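Local coordinates for protein ethylbenzene dehydrogenase alpha-subunit (Aromatoleum aromaticum, PDB 2IVF) that is a molybdopterin oxidoreductase family subunit that binds a molybdenum atom, an iron/sulfur cluster and two pterin-nucleotide cofactors, at residues C86-S91 / T663-N668; N123-Q128 / P262-F267; C441-F446 / A478-Y483. One frame throughout, in Å; residues are numbered along the deposited sequence.

Interaction 1: residues C86-S91 / T663-N668; sequences CWPQGS and TPCSGN. With MGD (2-amino-5,6-dimercapto-7-methyl-3,7,8a,9-tetrahydro-8-oxa-1,3,9,10-tetraaza-anthracen-4-one guanosine dinucleotide), chain M; SF4 (iron/sulfur cluster), chain K.
The loop that brings one cysteine to the iron/sulfur cluster meets the 663-668 loop where W87 and P88 both press on C665. The cysteine sulfur stands over one face of the indole, displaced toward the rim, with C665 SG 3.9 Å from the centroid of the W87 six-membered ring; this is a sulfur-aromatic contact. Alongside it, C665 CB lies 3.3 Å from W87 CZ2. Because chi1 (63°) sets SG between the backbone N and the carbonyl carbon, the same sulfur also reaches P88, whose CB is 3.5 Å from C665 SG. The indole N-H is engaged too, by A480 O, which limits rotation of the ring.

The same loop supplies a cluster ligand. C86 SG binds FE4 of the cluster at 2.3 Å, and it accepts an almost straight bond from G90 N, 3.3 Å from C86 SG (175° at the hydrogen). N-H...S bonds of this kind recur around iron-sulfur clusters and would be expected to ease the negative charge on the thiolate. G90 has no CB, and one here would run into cluster sulfur S3. Its carbonyl faces the second loop: N668 ND2 donates to G90 O over 2.9 Å, the acceptor lying in the amide plane of N668 and the bond again nearly straight. At the other end of that amide, OD1 bonds Y261 OH and S264 OG. A water takes the N-H of C665 and lies within bonding distance of Q89 O and N668 O, which compete for its protons, while Q89 CB rests 3.3 Å from T663 O.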
loop_
_atom_site.group_PDB
_atom_site.type_symbol
_atom_site.label_atom_id
_atom_site.label_comp_id
_atom_site.label_asym_id
_atom_site.label_seq_id
_atom_site.Cartn_x
_atom_site.Cartn_y
_atom_site.Cartn_z
ATOM N N CYS A 86 -1.355 -0.399 -9.559
ATOM C CA CYS A 86 -0.944 -1.529 -8.765
ATOM C C CYS A 86 -0.596 -2.620 -9.754
ATOM O O CYS A 86 -1.118 -2.626 -10.865
ATOM C CB CYS A 86 -2.059 -1.945 -7.804
ATOM S SG CYS A 86 -3.735 -1.811 -8.558
ATOM N N TRP A 87 0.269 -3.552 -9.346
ATOM C CA TRP A 87 0.725 -4.624 -10.181
ATOM C C TRP A 87 1.012 -5.856 -9.329
ATOM O O TRP A 87 1.669 -5.770 -8.279
ATOM C CB TRP A 87 1.995 -4.268 -10.977
ATOM C CG TRP A 87 2.109 -5.189 -12.123
ATOM C CD1 TRP A 87 2.830 -6.344 -12.170
ATOM C CD2 TRP A 87 1.397 -5.110 -13.351
ATOM N NE1 TRP A 87 2.633 -6.970 -13.370
ATOM C CE2 TRP A 87 1.771 -6.224 -14.123
ATOM C CE3 TRP A 87 0.524 -4.173 -13.899
ATOM C CZ2 TRP A 87 1.295 -6.444 -15.426
ATOM C CZ3 TRP A 87 -0.004 -4.414 -15.170
ATOM C CH2 TRP A 87 0.425 -5.526 -15.947
ATOM N N PRO A 88 0.524 -7.013 -9.783
ATOM C CA PRO A 88 -0.471 -7.181 -10.844
ATOM C C PRO A 88 -1.633 -6.258 -10.562
ATOM O O PRO A 88 -1.969 -6.061 -9.399
ATOM C CB PRO A 88 -0.863 -8.636 -10.699
ATOM C CG PRO A 88 0.356 -9.303 -10.238
ATOM C CD PRO A 88 0.981 -8.321 -9.261
ATOM N N GLN A 89 -2.211 -5.648 -11.596
ATOM C CA GLN A 89 -3.273 -4.662 -11.343
ATOM C C GLN A 89 -4.390 -5.339 -10.589
ATOM O O GLN A 89 -4.833 -6.389 -10.997
ATOM C CB GLN A 89 -3.754 -4.041 -12.647
ATOM C CG GLN A 89 -3.981 -2.542 -12.569
ATOM C CD GLN A 89 -5.333 -2.194 -12.018
ATOM O OE1 GLN A 89 -6.266 -2.992 -12.100
ATOM N NE2 GLN A 89 -5.456 -0.987 -11.429
ATOM N N GLY A 90 -4.847 -4.773 -9.471
ATOM C CA GLY A 90 -5.774 -5.534 -8.644
ATOM C C GLY A 90 -7.115 -5.748 -9.327
ATOM O O GLY A 90 -7.774 -6.780 -9.120
ATOM N N SER A 91 -7.526 -4.768 -10.132
ATOM C CA SER A 91 -8.791 -4.780 -10.862
ATOM C C SER A 91 -9.905 -5.153 -9.934
ATOM O O SER A 91 -10.801 -5.943 -10.277
ATOM C CB SER A 91 -8.836 -5.752 -12.071
ATOM O OG SER A 91 -7.982 -5.292 -13.055
ATOM N N THR A 663 -6.789 -2.267 -16.148
ATOM C CA THR A 663 -5.859 -2.849 -17.103
ATOM C C THR A 663 -5.200 -4.023 -16.437
ATOM O O THR A 663 -4.094 -3.909 -15.899
ATOM C CB THR A 663 -4.774 -1.844 -17.525
ATOM O OG1 THR A 663 -4.050 -1.386 -16.365
ATOM C CG2 THR A 663 -5.425 -0.651 -18.220
ATOM N N PRO A 664 -5.878 -5.160 -16.437
ATOM C CA PRO A 664 -5.359 -6.337 -15.715
ATOM C C PRO A 664 -4.245 -7.081 -16.494
ATOM O O PRO A 664 -4.093 -6.949 -17.742
ATOM C CB PRO A 664 -6.595 -7.235 -15.635
ATOM C CG PRO A 664 -7.308 -6.927 -16.887
ATOM C CD PRO A 664 -7.143 -5.472 -17.103
ATOM N N CYS A 665 -3.521 -7.926 -15.775
ATOM C CA CYS A 665 -2.651 -8.877 -16.389
ATOM C C CYS A 665 -3.085 -10.260 -15.898
ATOM O O CYS A 665 -4.167 -10.427 -15.306
ATOM C CB CYS A 665 -1.228 -8.564 -15.988
ATOM S SG CYS A 665 -0.943 -8.709 -14.206
ATOM N N SER A 666 -2.257 -11.266 -16.165
ATOM C CA SER A 666 -2.541 -12.633 -15.750
ATOM C C SER A 666 -2.877 -12.806 -14.263
ATOM O O SER A 666 -3.682 -13.684 -13.925
ATOM C CB SER A 666 -1.355 -13.543 -16.121
ATOM O OG SER A 666 -0.173 -13.119 -15.488
ATOM N N GLY A 667 -2.267 -11.986 -13.402
ATOM C CA GLY A 667 -2.334 -12.185 -11.961
ATOM C C GLY A 667 -3.756 -12.180 -11.447
ATOM O O GLY A 667 -4.179 -13.129 -10.813
ATOM N N ASN A 668 -4.488 -11.096 -11.754
ATOM C CA ASN A 668 -5.890 -10.947 -11.405
ATOM C C ASN A 668 -6.569 -10.717 -12.752
ATOM O O ASN A 668 -6.720 -9.581 -13.168
ATOM C CB ASN A 668 -6.146 -9.745 -10.511
ATOM C CG ASN A 668 -5.725 -9.928 -9.080
ATOM O OD1 ASN A 668 -4.990 -10.862 -8.698
ATOM N ND2 ASN A 668 -6.238 -9.028 -8.239
HETATM P PB MGD M . 9.524 -4.332 -5.198
HETATM O O1B MGD M . 8.525 -3.578 -4.393
HETATM O O2B MGD M . 10.611 -3.513 -5.793
HETATM O O3B MGD M . 8.941 -5.217 -6.366
HETATM O O3A MGD M . 6.474 -4.659 -6.671
HETATM P PA MGD M . 7.479 -5.895 -6.574
HETATM O O1A MGD M . 7.029 -6.681 -5.420
HETATM O O2A MGD M . 7.579 -6.557 -7.861
HETATM O "O5'" MGD M . 10.208 -5.468 -4.288
HETATM C "C5'" MGD M . 10.782 -5.100 -3.025
HETATM C "C4'" MGD M . 11.640 -6.243 -2.489
HETATM O "O4'" MGD M . 12.795 -6.404 -3.298
HETATM C "C3'" MGD M . 12.183 -5.688 -1.193
HETATM O "O3'" MGD M . 11.297 -6.102 -0.160
HETATM C "C2'" MGD M . 13.558 -6.361 -1.087
HETATM O "O2'" MGD M . 13.567 -7.277 0.024
HETATM C "C1'" MGD M . 13.706 -7.096 -2.429
HETATM N N9 MGD M . 15.092 -6.924 -2.926
HETATM C C8 MGD M . 15.771 -5.784 -3.129
HETATM N N7 MGD M . 16.985 -6.039 -3.630
HETATM C C5 MGD M . 17.060 -7.389 -3.760
HETATM C C6 MGD M . 18.021 -8.298 -4.179
HETATM O O6 MGD M . 19.161 -8.003 -4.557
HETATM N N1 MGD M . 17.677 -9.653 -4.162
HETATM C C2 MGD M . 16.444 -10.160 -3.725
HETATM N N2 MGD M . 16.208 -11.517 -3.730
HETATM N N3 MGD M . 15.523 -9.262 -3.348
HETATM C C4 MGD M . 15.825 -7.928 -3.338
HETATM C C10 MGD M . 6.618 -3.689 -7.642
HETATM C C11 MGD M . 5.271 -3.450 -8.280
HETATM O O11 MGD M . 4.399 -3.084 -7.291
HETATM C C12 MGD M . 5.278 -2.445 -9.441
HETATM S S12 MGD M . 6.644 -2.304 -10.539
HETATM C C13 MGD M . 4.188 -1.634 -9.637
HETATM S S13 MGD M . 4.188 -0.522 -10.962
HETATM C C14 MGD M . 3.023 -1.688 -8.710
HETATM N N15 MGD M . 3.179 -0.543 -7.768
HETATM C C16 MGD M . 2.662 -0.595 -6.459
HETATM C C17 MGD M . 2.655 0.484 -5.613
HETATM O O17 MGD M . 3.138 1.589 -5.959
HETATM N N18 MGD M . 2.115 0.309 -4.323
HETATM C C19 MGD M . 1.585 -0.869 -3.896
HETATM N N19 MGD M . 1.099 -0.928 -2.640
HETATM N N20 MGD M . 1.643 -1.911 -4.739
HETATM C C21 MGD M . 2.127 -1.789 -5.986
HETATM N N22 MGD M . 2.160 -2.886 -6.840
HETATM C C23 MGD M . 3.112 -3.015 -7.906
HETATM FE FE1 SF4 K . -5.941 -1.404 -4.297
HETATM FE FE2 SF4 K . -7.378 -3.045 -5.914
HETATM FE FE3 SF4 K . -7.665 -0.407 -6.147
HETATM FE FE4 SF4 K . -5.325 -1.600 -6.944
HETATM S S1 SF4 K . -7.350 -1.833 -7.928
HETATM S S2 SF4 K . -5.580 0.362 -5.667
HETATM S S3 SF4 K . -5.215 -3.285 -5.402
HETATM S S4 SF4 K . -8.246 -1.663 -4.307
HETATM O O HOH W 1 -4.406 -8.208 -12.983
#

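Interaction 2: residues N123-Q128 / P262-F267; sequences NPLGCQ and PSSYHF. With SF4 (iron/sulfur cluster), chain K.
C127 and P262 meet directly beside the iron/sulfur cluster: C127 CB packs on the proline ring, 3.7 Å from P262 CG, while C127 SG binds FE1 at 2.3 Å. The first torsion (chi1 80°) places SG between the backbone N and the carbonyl carbon, on FE1; the proline contact follows separately, from a bond from CA to CB that points toward 262-267. One residue back, G126 brings its CA to 3.6 Å from S4 of the cluster. The backbone angles of G126 (phi 93°, psi 169°) would jam a side chain against the preceding carbonyl oxygen, a local demand for glycine. Its own carbonyl is buried and finds no conventional partner; what it does meet is S263, in a bent CA-H...O contact with S263 CA 3.5 Å from G126 O.

Further out, L125 lays one methyl against the 262-267 segment, with L125 CD2 3.8 Å from S263 O. A water links the same carbonyl to the opposite backbone: it accepts from L125 N at 2.8 Å and lies 2.7 Å from S263 O, one of the acceptors competing for its protons. The second shell fixes the serines: S263 OG bonds to the side-chain amide nitrogen of N668 and S264 OG to its oxygen. H266, at the start of helix 265-274, bonds to E270 through ND1 and packs on R233 of the neighbouring beta-subunit. The arrangement belongs to the cluster site of this family, whose pocket here holds H82 and the cysteines C86, C92 and C127, C127 being the last in sequence.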
loop_
_atom_site.group_PDB
_atom_site.type_symbol
_atom_site.label_atom_id
_atom_site.label_comp_id
_atom_site.label_asym_id
_atom_site.label_seq_id
_atom_site.Cartn_x
_atom_site.Cartn_y
_atom_site.Cartn_z
ATOM N N ASN A 123 -11.956 -13.458 -3.767
ATOM C CA ASN A 123 -12.649 -12.501 -2.932
ATOM C C ASN A 123 -11.893 -12.179 -1.649
ATOM O O ASN A 123 -11.230 -13.054 -1.097
ATOM C CB ASN A 123 -13.995 -13.046 -2.584
ATOM C CG ASN A 123 -14.895 -13.116 -3.784
ATOM O OD1 ASN A 123 -14.882 -12.213 -4.619
ATOM N ND2 ASN A 123 -15.678 -14.170 -3.873
ATOM N N PRO A 124 -12.064 -10.966 -1.108
ATOM C CA PRO A 124 -12.826 -9.848 -1.636
ATOM C C PRO A 124 -12.080 -8.940 -2.548
ATOM O O PRO A 124 -12.681 -7.980 -3.043
ATOM C CB PRO A 124 -13.183 -9.054 -0.374
ATOM C CG PRO A 124 -12.031 -9.281 0.571
ATOM C CD PRO A 124 -11.516 -10.678 0.245
ATOM N N LEU A 125 -10.788 -9.199 -2.725
ATOM C CA LEU A 125 -9.901 -8.265 -3.402
ATOM C C LEU A 125 -9.769 -6.985 -2.580
ATOM O O LEU A 125 -10.169 -6.945 -1.414
ATOM C CB LEU A 125 -10.374 -7.961 -4.849
ATOM C CG LEU A 125 -10.324 -9.134 -5.846
ATOM C CD1 LEU A 125 -11.116 -8.744 -7.101
ATOM C CD2 LEU A 125 -8.852 -9.586 -6.138
ATOM N N GLY A 126 -9.165 -5.953 -3.181
ATOM C CA GLY A 126 -9.054 -4.681 -2.538
ATOM C C GLY A 126 -7.763 -4.473 -1.758
ATOM O O GLY A 126 -6.939 -5.383 -1.571
ATOM N N CYS A 127 -7.579 -3.212 -1.366
ATOM C CA CYS A 127 -6.483 -2.817 -0.518
ATOM C C CYS A 127 -6.852 -1.551 0.223
ATOM O O CYS A 127 -7.960 -0.981 0.019
ATOM C CB CYS A 127 -5.246 -2.615 -1.308
ATOM S SG CYS A 127 -5.097 -1.015 -2.185
ATOM N N GLN A 128 -5.943 -1.102 1.073
ATOM C CA GLN A 128 -6.304 -0.004 1.977
ATOM C C GLN A 128 -6.350 1.350 1.226
ATOM O O GLN A 128 -7.100 2.253 1.603
ATOM C CB GLN A 128 -5.375 0.031 3.216
ATOM C CG GLN A 128 -3.951 0.617 2.956
ATOM C CD GLN A 128 -3.023 -0.332 2.231
ATOM O OE1 GLN A 128 -3.459 -1.123 1.380
ATOM N NE2 GLN A 128 -1.730 -0.223 2.502
ATOM N N PRO A 262 -1.527 -6.893 -2.298
ATOM C CA PRO A 262 -2.419 -7.240 -1.190
ATOM C C PRO A 262 -3.732 -7.839 -1.620
ATOM O O PRO A 262 -4.296 -8.598 -0.872
ATOM C CB PRO A 262 -2.633 -5.918 -0.462
ATOM C CG PRO A 262 -2.334 -4.836 -1.488
ATOM C CD PRO A 262 -1.288 -5.442 -2.394
ATOM N N SER A 263 -4.194 -7.547 -2.847
ATOM C CA SER A 263 -5.472 -8.095 -3.297
ATOM C C SER A 263 -5.401 -9.598 -3.451
ATOM O O SER A 263 -6.442 -10.240 -3.334
ATOM C CB SER A 263 -5.970 -7.477 -4.614
ATOM O OG SER A 263 -5.078 -7.682 -5.671
ATOM N N SER A 264 -4.206 -10.147 -3.702
ATOM C CA SER A 264 -4.097 -11.584 -3.964
ATOM C C SER A 264 -3.031 -12.299 -3.178
ATOM O O SER A 264 -2.800 -13.484 -3.368
ATOM C CB SER A 264 -4.017 -11.846 -5.440
ATOM O OG SER A 264 -5.275 -11.503 -6.036
ATOM N N TYR A 265 -2.418 -11.580 -2.254
ATOM C CA TYR A 265 -1.447 -12.172 -1.312
ATOM C C TYR A 265 -1.977 -13.473 -0.701
ATOM O O TYR A 265 -1.211 -14.445 -0.459
ATOM C CB TYR A 265 -1.206 -11.168 -0.202
ATOM C CG TYR A 265 -0.266 -11.564 0.905
ATOM C CD1 TYR A 265 -0.704 -12.286 1.986
ATOM C CD2 TYR A 265 1.027 -11.078 0.942
ATOM C CE1 TYR A 265 0.123 -12.609 3.019
ATOM C CE2 TYR A 265 1.871 -11.381 2.022
ATOM C CZ TYR A 265 1.403 -12.122 3.058
ATOM O OH TYR A 265 2.154 -12.412 4.175
ATOM N N HIS A 266 -3.269 -13.477 -0.427
ATOM C CA HIS A 266 -3.922 -14.632 0.212
ATOM C C HIS A 266 -3.627 -15.965 -0.452
ATOM O O HIS A 266 -3.543 -17.007 0.236
ATOM C CB HIS A 266 -5.426 -14.404 0.306
ATOM C CG HIS A 266 -6.164 -14.485 -0.997
ATOM N ND1 HIS A 266 -6.712 -15.656 -1.458
ATOM C CD2 HIS A 266 -6.534 -13.524 -1.880
ATOM C CE1 HIS A 266 -7.356 -15.423 -2.588
ATOM N NE2 HIS A 266 -7.248 -14.139 -2.880
ATOM N N PHE A 267 -3.473 -15.955 -1.776
ATOM C CA PHE A 267 -3.154 -17.193 -2.517
ATOM C C PHE A 267 -1.803 -17.772 -2.036
ATOM O O PHE A 267 -1.641 -18.981 -1.960
ATOM C CB PHE A 267 -3.132 -16.946 -4.032
ATOM C CG PHE A 267 -4.494 -16.770 -4.638
ATOM C CD1 PHE A 267 -5.349 -17.858 -4.773
ATOM C CD2 PHE A 267 -4.890 -15.551 -5.147
ATOM C CE1 PHE A 267 -6.594 -17.728 -5.341
ATOM C CE2 PHE A 267 -6.159 -15.394 -5.733
ATOM C CZ PHE A 267 -6.991 -16.465 -5.865
HETATM FE FE1 SF4 K . -5.941 -1.404 -4.297
HETATM FE FE2 SF4 K . -7.378 -3.045 -5.914
HETATM FE FE3 SF4 K . -7.665 -0.407 -6.147
HETATM FE FE4 SF4 K . -5.325 -1.600 -6.944
HETATM S S1 SF4 K . -7.350 -1.833 -7.928
HETATM S S2 SF4 K . -5.580 0.362 -5.667
HETATM S S3 SF4 K . -5.215 -3.285 -5.402
HETATM S S4 SF4 K . -8.246 -1.663 -4.307
HETATM O O HOH W 2 -8.562 -10.666 -1.729
#

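Interaction 3: residues C441-F446 / A478-Y483; sequences CSYIGF and AFAWAY. With MGD (2-amino-5,6-dimercapto-7-methyl-3,7,8a,9-tetrahydro-8-oxa-1,3,9,10-tetraaza-anthracen-4-one guanosine dinucleotide), chain M.
Strand 440-444, at the margin of a four-stranded parallel sheet, meets the irregular segment 478-483; their touching parts run 46° apart end to end and are joined by one nearly straight backbone bond, I444 N to A478 O, of 2.8 Å. A478 O also makes a weak, bent CA-H...O contact with Y443, at 3.4 Å from Y443 CA.

The side chains divide between the two sides of the strand. I444 sends CD1 to the edge of the F479 ring, near its plane, and against A478 CB. Y443 is turned the other way at CB, and chi1 (-167°) sets its CG anti to the backbone N, beside the carbonyl carbon. The ring nonetheless borders the second segment: CD2 and CE2 lie near F479 CA, and CE2 also approaches the backbone N and the methyl of A480. Its hydroxyl then reaches the backbone through water: the bridge spans 2.7 Å from Y443 OH to the water and 3.0 Å from the water to A480 N, which donates.

Beyond the strand, F446 points the edge of its ring into a face of the W481 indole. F446 CZ is 3.4 Å from W481 CZ3, the centroids of the F446 ring and the W481 six-membered ring are 4.7 Å apart, and the planes stand at 60°, an edge-to-face pair. The phenyl ring also touches the cofactor, F446 CD2 lying 3.5 Å from S12 of MGD. Its backbone holds the diphosphate: F446 N donates to MGD O2A at 2.9 Å, and G445, with no side chain, lets the same oxygen come close to its CA. A glycine-containing loop after a parallel strand, meeting a dinucleotide phosphate, is consistent with the Rossmann-like alpha/beta folds of this family.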
loop_
_atom_site.group_PDB
_atom_site.type_symbol
_atom_site.label_atom_id
_atom_site.label_comp_id
_atom_site.label_asym_id
_atom_site.label_seq_id
_atom_site.Cartn_x
_atom_site.Cartn_y
_atom_site.Cartn_z
ATOM N N CYS A 441 7.063 -22.593 -8.483
ATOM C CA CYS A 441 6.570 -21.368 -9.076
ATOM C C CYS A 441 7.343 -20.283 -8.318
ATOM O O CYS A 441 7.578 -20.374 -7.080
ATOM C CB CYS A 441 5.069 -21.209 -8.842
ATOM S SG CYS A 441 4.346 -19.864 -9.832
ATOM N N SER A 442 7.737 -19.260 -9.058
ATOM C CA SER A 442 8.364 -18.103 -8.505
ATOM C C SER A 442 7.551 -16.849 -8.804
ATOM O O SER A 442 6.755 -16.773 -9.773
ATOM C CB SER A 442 9.791 -17.948 -9.102
ATOM O OG SER A 442 10.562 -19.109 -8.910
ATOM N N TYR A 443 7.750 -15.848 -7.974
ATOM C CA TYR A 443 7.434 -14.479 -8.400
ATOM C C TYR A 443 8.674 -13.658 -8.239
ATOM O O TYR A 443 9.071 -13.328 -7.130
ATOM C CB TYR A 443 6.293 -13.847 -7.600
ATOM C CG TYR A 443 5.773 -12.574 -8.264
ATOM C CD1 TYR A 443 6.340 -11.313 -7.975
ATOM C CD2 TYR A 443 4.792 -12.643 -9.227
ATOM C CE1 TYR A 443 5.876 -10.181 -8.612
ATOM C CE2 TYR A 443 4.306 -11.511 -9.832
ATOM C CZ TYR A 443 4.855 -10.288 -9.525
ATOM O OH TYR A 443 4.436 -9.149 -10.207
ATOM N N ILE A 444 9.273 -13.353 -9.381
ATOM C CA ILE A 444 10.320 -12.395 -9.490
ATOM C C ILE A 444 9.694 -11.027 -9.672
ATOM O O ILE A 444 9.029 -10.763 -10.676
ATOM C CB ILE A 444 11.179 -12.638 -10.756
ATOM C CG1 ILE A 444 11.646 -14.095 -10.822
ATOM C CG2 ILE A 444 12.400 -11.699 -10.729
ATOM C CD1 ILE A 444 12.410 -14.425 -12.093
ATOM N N GLY A 445 9.946 -10.151 -8.710
ATOM C CA GLY A 445 9.439 -8.812 -8.749
ATOM C C GLY A 445 10.362 -7.891 -9.482
ATOM O O GLY A 445 11.417 -8.264 -9.989
ATOM N N PHE A 446 9.986 -6.647 -9.467
ATOM C CA PHE A 446 10.646 -5.690 -10.335
ATOM C C PHE A 446 11.836 -5.016 -9.693
ATOM O O PHE A 446 12.507 -4.184 -10.336
ATOM C CB PHE A 446 9.623 -4.722 -10.915
ATOM C CG PHE A 446 8.710 -5.346 -11.936
ATOM C CD1 PHE A 446 9.200 -5.768 -13.174
ATOM C CD2 PHE A 446 7.366 -5.516 -11.667
ATOM C CE1 PHE A 446 8.349 -6.351 -14.138
ATOM C CE2 PHE A 446 6.508 -6.095 -12.639
ATOM C CZ PHE A 446 7.018 -6.509 -13.864
ATOM N N ALA A 478 7.011 -17.499 -13.309
ATOM C CA ALA A 478 8.057 -16.651 -12.700
ATOM C C ALA A 478 7.605 -15.240 -12.346
ATOM O O ALA A 478 8.286 -14.578 -11.648
ATOM C CB ALA A 478 9.318 -16.611 -13.589
ATOM N N PHE A 479 6.490 -14.773 -12.901
ATOM C CA PHE A 479 6.025 -13.419 -12.789
ATOM C C PHE A 479 4.655 -13.322 -13.470
ATOM O O PHE A 479 4.124 -14.326 -13.941
ATOM C CB PHE A 479 7.032 -12.386 -13.333
ATOM C CG PHE A 479 7.764 -12.805 -14.592
ATOM C CD1 PHE A 479 7.121 -12.904 -15.822
ATOM C CD2 PHE A 479 9.135 -13.027 -14.550
ATOM C CE1 PHE A 479 7.832 -13.247 -16.958
ATOM C CE2 PHE A 479 9.844 -13.360 -15.684
ATOM C CZ PHE A 479 9.196 -13.487 -16.881
ATOM N N ALA A 480 4.080 -12.120 -13.517
ATOM C CA ALA A 480 2.780 -11.904 -14.107
ATOM C C ALA A 480 2.875 -10.776 -15.123
ATOM O O ALA A 480 2.425 -9.670 -14.871
ATOM C CB ALA A 480 1.790 -11.561 -13.045
ATOM N N TRP A 481 3.420 -11.079 -16.292
ATOM C CA TRP A 481 3.737 -10.052 -17.267
ATOM C C TRP A 481 3.107 -10.356 -18.620
ATOM O O TRP A 481 3.558 -9.876 -19.628
ATOM C CB TRP A 481 5.254 -10.004 -17.354
ATOM C CG TRP A 481 5.838 -8.720 -17.750
ATOM C CD1 TRP A 481 6.837 -8.527 -18.657
ATOM C CD2 TRP A 481 5.506 -7.432 -17.242
ATOM N NE1 TRP A 481 7.138 -7.192 -18.753
ATOM C CE2 TRP A 481 6.330 -6.502 -17.891
ATOM C CE3 TRP A 481 4.594 -6.973 -16.302
ATOM C CZ2 TRP A 481 6.254 -5.164 -17.644
ATOM C CZ3 TRP A 481 4.535 -5.628 -16.044
ATOM C CH2 TRP A 481 5.355 -4.741 -16.709
ATOM N N ALA A 482 2.116 -11.232 -18.640
ATOM C CA ALA A 482 1.281 -11.460 -19.812
ATOM C C ALA A 482 0.026 -10.605 -19.641
ATOM O O ALA A 482 -0.635 -10.664 -18.619
ATOM C CB ALA A 482 0.920 -12.920 -19.920
ATOM N N TYR A 483 -0.302 -9.794 -20.636
ATOM C CA TYR A 483 -1.541 -9.031 -20.564
ATOM C C TYR A 483 -1.967 -8.549 -21.934
ATOM O O TYR A 483 -1.138 -8.492 -22.832
ATOM C CB TYR A 483 -1.369 -7.827 -19.642
ATOM C CG TYR A 483 -0.126 -6.975 -19.870
ATOM C CD1 TYR A 483 -0.113 -5.919 -20.791
ATOM C CD2 TYR A 483 1.028 -7.200 -19.108
ATOM C CE1 TYR A 483 1.059 -5.125 -20.970
ATOM C CE2 TYR A 483 2.181 -6.426 -19.266
ATOM C CZ TYR A 483 2.206 -5.402 -20.201
ATOM O OH TYR A 483 3.383 -4.689 -20.275
HETATM P PB MGD M . 9.524 -4.332 -5.198
HETATM O O1B MGD M . 8.525 -3.578 -4.393
HETATM O O2B MGD M . 10.611 -3.513 -5.793
HETATM O O3B MGD M . 8.941 -5.217 -6.366
HETATM O O3A MGD M . 6.474 -4.659 -6.671
HETATM P PA MGD M . 7.479 -5.895 -6.574
HETATM O O1A MGD M . 7.029 -6.681 -5.420
HETATM O O2A MGD M . 7.579 -6.557 -7.861
HETATM O "O5'" MGD M . 10.208 -5.468 -4.288
HETATM C "C5'" MGD M . 10.782 -5.100 -3.025
HETATM C "C4'" MGD M . 11.640 -6.243 -2.489
HETATM O "O4'" MGD M . 12.795 -6.404 -3.298
HETATM C "C3'" MGD M . 12.183 -5.688 -1.193
HETATM O "O3'" MGD M . 11.297 -6.102 -0.160
HETATM C "C2'" MGD M . 13.558 -6.361 -1.087
HETATM O "O2'" MGD M . 13.567 -7.277 0.024
HETATM C "C1'" MGD M . 13.706 -7.096 -2.429
HETATM N N9 MGD M . 15.092 -6.924 -2.926
HETATM C C8 MGD M . 15.771 -5.784 -3.129
HETATM N N7 MGD M . 16.985 -6.039 -3.630
HETATM C C5 MGD M . 17.060 -7.389 -3.760
HETATM C C6 MGD M . 18.021 -8.298 -4.179
HETATM O O6 MGD M . 19.161 -8.003 -4.557
HETATM N N1 MGD M . 17.677 -9.653 -4.162
HETATM C C2 MGD M . 16.444 -10.160 -3.725
HETATM N N2 MGD M . 16.208 -11.517 -3.730
HETATM N N3 MGD M . 15.523 -9.262 -3.348
HETATM C C4 MGD M . 15.825 -7.928 -3.338
HETATM C C10 MGD M . 6.618 -3.689 -7.642
HETATM C C11 MGD M . 5.271 -3.450 -8.280
HETATM O O11 MGD M . 4.399 -3.084 -7.291
HETATM C C12 MGD M . 5.278 -2.445 -9.441
HETATM S S12 MGD M . 6.644 -2.304 -10.539
HETATM C C13 MGD M . 4.188 -1.634 -9.637
HETATM S S13 MGD M . 4.188 -0.522 -10.962
HETATM C C14 MGD M . 3.023 -1.688 -8.710
HETATM N N15 MGD M . 3.179 -0.543 -7.768
HETATM C C16 MGD M . 2.662 -0.595 -6.459
HETATM C C17 MGD M . 2.655 0.484 -5.613
HETATM O O17 MGD M . 3.138 1.589 -5.959
HETATM N N18 MGD M . 2.115 0.309 -4.323
HETATM C C19 MGD M . 1.585 -0.869 -3.896
HETATM N N19 MGD M . 1.099 -0.928 -2.640
HETATM N N20 MGD M . 1.643 -1.911 -4.739
HETATM C C21 MGD M . 2.127 -1.789 -5.986
HETATM N N22 MGD M . 2.160 -2.886 -6.840
HETATM C C23 MGD M . 3.112 -3.015 -7.906
HETATM O O HOH W 3 5.129 -9.443 -12.783
#

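Interaction 1 is the hub of the three: its centre lies about 11 Å from the centre of each of the others, whereas interactions 2 and 3 are about 17 Å apart between centres and do not touch. Toward interaction 2 the joining point is N668 OD1, 2.8 Å from S264 OG. Toward interaction 3 the join is a probable backbone bond, S666 N to A482 O at 3.0 Å, beside packing of W87 CZ2 on W481 CZ3. Interactions 1 and 2 share the iron/sulfur cluster, and interactions 1 and 3 share MGD. The side chains of W87 and F446 lie about 6 and 5 Å from the molybdenum atom, measured from their nearest atoms.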